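Local atomic coordinates of FrnE protein (PDB entry 5CO3), a protein that probably acts as a cytoplasmic disulfide oxidoreductase of the DsbA-like thioredoxin family. Residues I64-G69 against Y99-V104. Numbering follows the deposited sequence.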
ATOM      1  N   ILE A  64      17.037 -11.143 -13.009  1.00 39.85           N
ATOM      2  CA  ILE A  64      18.154 -11.141 -12.068  1.00 37.82           C
ATOM      3  C   ILE A  64      17.694 -11.259 -10.616  1.00 31.20           C
ATOM      4  O   ILE A  64      16.527 -11.019 -10.292  1.00 29.94           O
ATOM      5  CB  ILE A  64      19.027  -9.876 -12.243  1.00 33.26           C
ATOM      6  CG1 ILE A  64      18.272  -8.614 -11.805  1.00 36.56           C
ATOM      7  CG2 ILE A  64      19.485  -9.743 -13.699  1.00 35.42           C
ATOM      8  CD1 ILE A  64      19.038  -7.333 -12.131  1.00 37.35           C
ATOM      9  N   ALA A  65      18.622 -11.657  -9.747  1.00 31.24           N
ATOM     10  CA  ALA A  65      18.320 -11.793  -8.326  1.00 29.47           C
ATOM     11  C   ALA A  65      18.001 -10.426  -7.744  1.00 29.50           C
ATOM     12  O   ALA A  65      18.598  -9.428  -8.146  1.00 30.76           O
ATOM     13  CB  ALA A  65      19.490 -12.419  -7.600  1.00 34.56           C
ATOM     14  N   MET A  66      17.058 -10.383  -6.801  1.00 26.56           N
ATOM     15  CA  MET A  66      16.713  -9.141  -6.114  1.00 28.30           C
ATOM     16  C   MET A  66      17.953  -8.417  -5.573  1.00 28.33           C
ATOM     17  O   MET A  66      18.075  -7.190  -5.723  1.00 29.60           O
ATOM     18  CB  MET A  66      15.742  -9.410  -4.975  1.00 27.33           C
ATOM     19  CG  MET A  66      15.345  -8.149  -4.263  1.00 25.44           C
ATOM     20  SD  MET A  66      14.111  -8.477  -3.052  1.00 30.68           S
ATOM     21  CE  MET A  66      13.779  -6.798  -2.478  1.00 28.63           C
ATOM     22  N   ARG A  67      18.863  -9.173  -4.960  1.00 28.36           N
ATOM     23  CA  ARG A  67      20.090  -8.569  -4.432  0.99 29.92           C
ATOM     24  C   ARG A  67      20.846  -7.791  -5.498  1.00 32.53           C
ATOM     25  O   ARG A  67      21.320  -6.683  -5.253  1.00 36.86           O
ATOM     26  CB  ARG A  67      21.039  -9.606  -3.841  0.92 32.70           C
ATOM     27  CG  ARG A  67      22.334  -8.977  -3.303  0.90 33.96           C
ATOM     28  CD  ARG A  67      23.497  -9.923  -3.391  1.00 40.27           C
ATOM     29  NE  ARG A  67      23.387 -10.735  -4.594  0.71 49.63           N
ATOM     30  CZ  ARG A  67      23.896 -11.954  -4.723  0.60 53.31           C
ATOM     31  NH1 ARG A  67      24.576 -12.498  -3.724  0.63 57.01           N
ATOM     32  NH2 ARG A  67      23.726 -12.628  -5.852  0.66 51.54           N
ATOM     33  N   ASP A  68      20.959  -8.370  -6.690  1.00 33.31           N
ATOM     34  CA  ASP A  68      21.696  -7.718  -7.763  1.00 37.45           C
ATOM     35  C   ASP A  68      20.957  -6.515  -8.332  1.00 35.12           C
ATOM     36  O   ASP A  68      21.588  -5.538  -8.732  1.00 38.35           O
ATOM     37  CB  ASP A  68      22.006  -8.720  -8.874  1.00 34.70           C
ATOM     38  CG  ASP A  68      22.980  -9.783  -8.427  1.00 37.57           C
ATOM     39  OD1 ASP A  68      23.677  -9.542  -7.419  1.00 40.18           O
ATOM     40  OD2 ASP A  68      23.067 -10.839  -9.076  1.00 42.85           O
ATOM     41  N   GLY A  69      19.632  -6.583  -8.376  1.00 33.54           N
ATOM     42  CA  GLY A  69      18.836  -5.460  -8.834  1.00 37.33           C
ATOM     43  C   GLY A  69      18.946  -4.292  -7.875  1.00 40.11           C
ATOM     44  O   GLY A  69      19.031  -3.133  -8.284  1.00 42.36           O
ATOM     45  N   TYR A  99       9.853 -13.189   4.894  1.00 22.80           N
ATOM     46  CA  TYR A  99      10.291 -12.863   3.533  1.00 23.56           C
ATOM     47  C   TYR A  99      11.219 -13.923   2.947  1.00 25.37           C
ATOM     48  O   TYR A  99      11.973 -14.595   3.669  1.00 22.69           O
ATOM     49  CB  TYR A  99      11.001 -11.517   3.518  1.00 24.54           C
ATOM     50  CG  TYR A  99      10.111 -10.288   3.664  1.00 21.11           C
ATOM     51  CD1 TYR A  99       8.717 -10.383   3.699  1.00 22.81           C
ATOM     52  CD2 TYR A  99      10.685  -9.026   3.766  1.00 22.24           C
ATOM     53  CE1 TYR A  99       7.926  -9.234   3.823  1.00 19.77           C
ATOM     54  CE2 TYR A  99       9.918  -7.887   3.875  1.00 20.20           C
ATOM     55  CZ  TYR A  99       8.534  -7.995   3.908  1.00 23.30           C
ATOM     56  OH  TYR A  99       7.790  -6.844   4.014  1.00 25.98           O
ATOM     57  N   HIS A 100      11.160 -14.070   1.627  1.00 22.86           N
ATOM     58  CA  HIS A 100      12.120 -14.906   0.914  1.00 24.87           C
ATOM     59  C   HIS A 100      12.627 -14.160  -0.315  1.00 25.80           C
ATOM     60  O   HIS A 100      12.161 -14.369  -1.443  1.00 22.34           O
ATOM     61  CB  HIS A 100      11.487 -16.250   0.557  1.00 26.49           C
ATOM     62  CG  HIS A 100      11.093 -17.056   1.759  1.00 28.71           C
ATOM     63  ND1 HIS A 100      12.016 -17.642   2.598  1.00 29.62           N
ATOM     64  CD2 HIS A 100       9.876 -17.356   2.274  1.00 31.20           C
ATOM     65  CE1 HIS A 100      11.388 -18.276   3.571  1.00 28.72           C
ATOM     66  NE2 HIS A 100      10.088 -18.117   3.400  1.00 28.71           N
ATOM     67  N   PHE A 101      13.576 -13.266  -0.082  1.00 24.12           N
ATOM     68  CA  PHE A 101      14.044 -12.386  -1.130  1.00 23.60           C
ATOM     69  C   PHE A 101      14.794 -13.168  -2.218  1.00 24.43           C
ATOM     70  O   PHE A 101      14.795 -12.768  -3.374  1.00 25.96           O
ATOM     71  CB  PHE A 101      14.939 -11.303  -0.556  1.00 23.97           C
ATOM     72  CG  PHE A 101      14.203 -10.223   0.193  1.00 26.71           C
ATOM     73  CD1 PHE A 101      12.953  -9.783  -0.226  1.00 32.60           C
ATOM     74  CD2 PHE A 101      14.777  -9.640   1.312  1.00 23.69           C
ATOM     75  CE1 PHE A 101      12.287  -8.774   0.455  1.00 28.12           C
ATOM     76  CE2 PHE A 101      14.115  -8.636   2.009  1.00 25.81           C
ATOM     77  CZ  PHE A 101      12.880  -8.190   1.576  1.00 26.18           C
ATOM     78  N   ASP A 102      15.410 -14.287  -1.837  1.00 23.91           N
ATOM     79  CA  ASP A 102      16.130 -15.141  -2.792  1.00 26.02           C
ATOM     80  C   ASP A 102      15.193 -15.713  -3.860  1.00 25.95           C
ATOM     81  O   ASP A 102      15.658 -16.171  -4.909  1.00 26.96           O
ATOM     82  CB  ASP A 102      16.819 -16.284  -2.058  1.00 29.21           C
ATOM     83  CG  ASP A 102      15.857 -17.038  -1.158  1.00 37.69           C
ATOM     84  OD1 ASP A 102      15.313 -16.414  -0.226  1.00 44.82           O
ATOM     85  OD2 ASP A 102      15.623 -18.238  -1.385  1.00 43.71           O
ATOM     86  N   ARG A 103      13.884 -15.691  -3.597  1.00 26.51           N
ATOM     87  CA  ARG A 103      12.884 -16.209  -4.542  1.00 25.27           C
ATOM     88  C   ARG A 103      12.120 -15.112  -5.281  1.00 22.35           C
ATOM     89  O   ARG A 103      11.283 -15.402  -6.154  1.00 24.39           O
ATOM     90  CB  ARG A 103      11.877 -17.113  -3.812  1.00 27.79           C
ATOM     91  CG  ARG A 103      12.524 -18.177  -2.937  1.00 41.59           C
ATOM     92  CD  ARG A 103      11.644 -19.413  -2.804  1.00 54.79           C
ATOM     93  NE  ARG A 103      10.332 -19.142  -2.215  1.00 62.66           N
ATOM     94  CZ  ARG A 103       9.964 -19.502  -0.984  1.00 60.93           C
ATOM     95  NH1 ARG A 103      10.806 -20.155  -0.188  1.00 60.00           N
ATOM     96  NH2 ARG A 103       8.745 -19.214  -0.551  1.00 53.22           N
ATOM     97  N   VAL A 104      12.400 -13.856  -4.939  1.00 23.27           N
ATOM     98  CA  VAL A 104      11.651 -12.729  -5.483  1.00 21.89           C
ATOM     99  C   VAL A 104      11.788 -12.646  -7.003  1.00 20.57           C
ATOM    100  O   VAL A 104      12.892 -12.762  -7.550  1.00 22.12           O
ATOM    101  CB  VAL A 104      12.104 -11.398  -4.848  1.00 21.05           C
ATOM    102  CG1 VAL A 104      11.771 -10.207  -5.742  1.00 20.35           C
ATOM    103  CG2 VAL A 104      11.399 -11.234  -3.488  1.00 18.29           C
TER
HETATM  104  O   HOH W   1      15.522 -12.714  -6.087  1.00 31.58           O
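Met66, in the first turn of helix 66-74, reaches across to the short 3-10 turn 101-103 that precedes strand 106-107 and lays its thioether on Phe101. Its side chain is fully extended, with CG anti to the backbone N (chi1 -179°) and the later torsions also near 180°, which carries sulfur and methyl over to the ring. Met66 CE sits above the face of the Phe101 ring, 4.2 Å from its centroid and 26° off the normal, a CH-pi contact; SD comes in obliquely nearer the rim, with Met66 SD 3.3 Å from Phe101 CD1. Val104 closes in on the same sulfur, its CG2 3.9 Å from Met66 SD, and that methyl also lies at the edge of the Phe101 ring, in its plane. A water joins the backbones beside this apolar cluster: it accepts from Met66 N (2.9 Å) and donates to Phe101 O (2.8 Å) and Val104 O (3.0 Å). Leu85 of helix 78-93 touches both Met66 and Phe101. The Met-aromatic contact pins the start of helix 66-74 to the 101-103 turn within the helical insertion of the DsbA-like thioredoxin fold, and both residues also touch Pro23 of the CxxC sequence Cys22-Cys25, the probable redox motif.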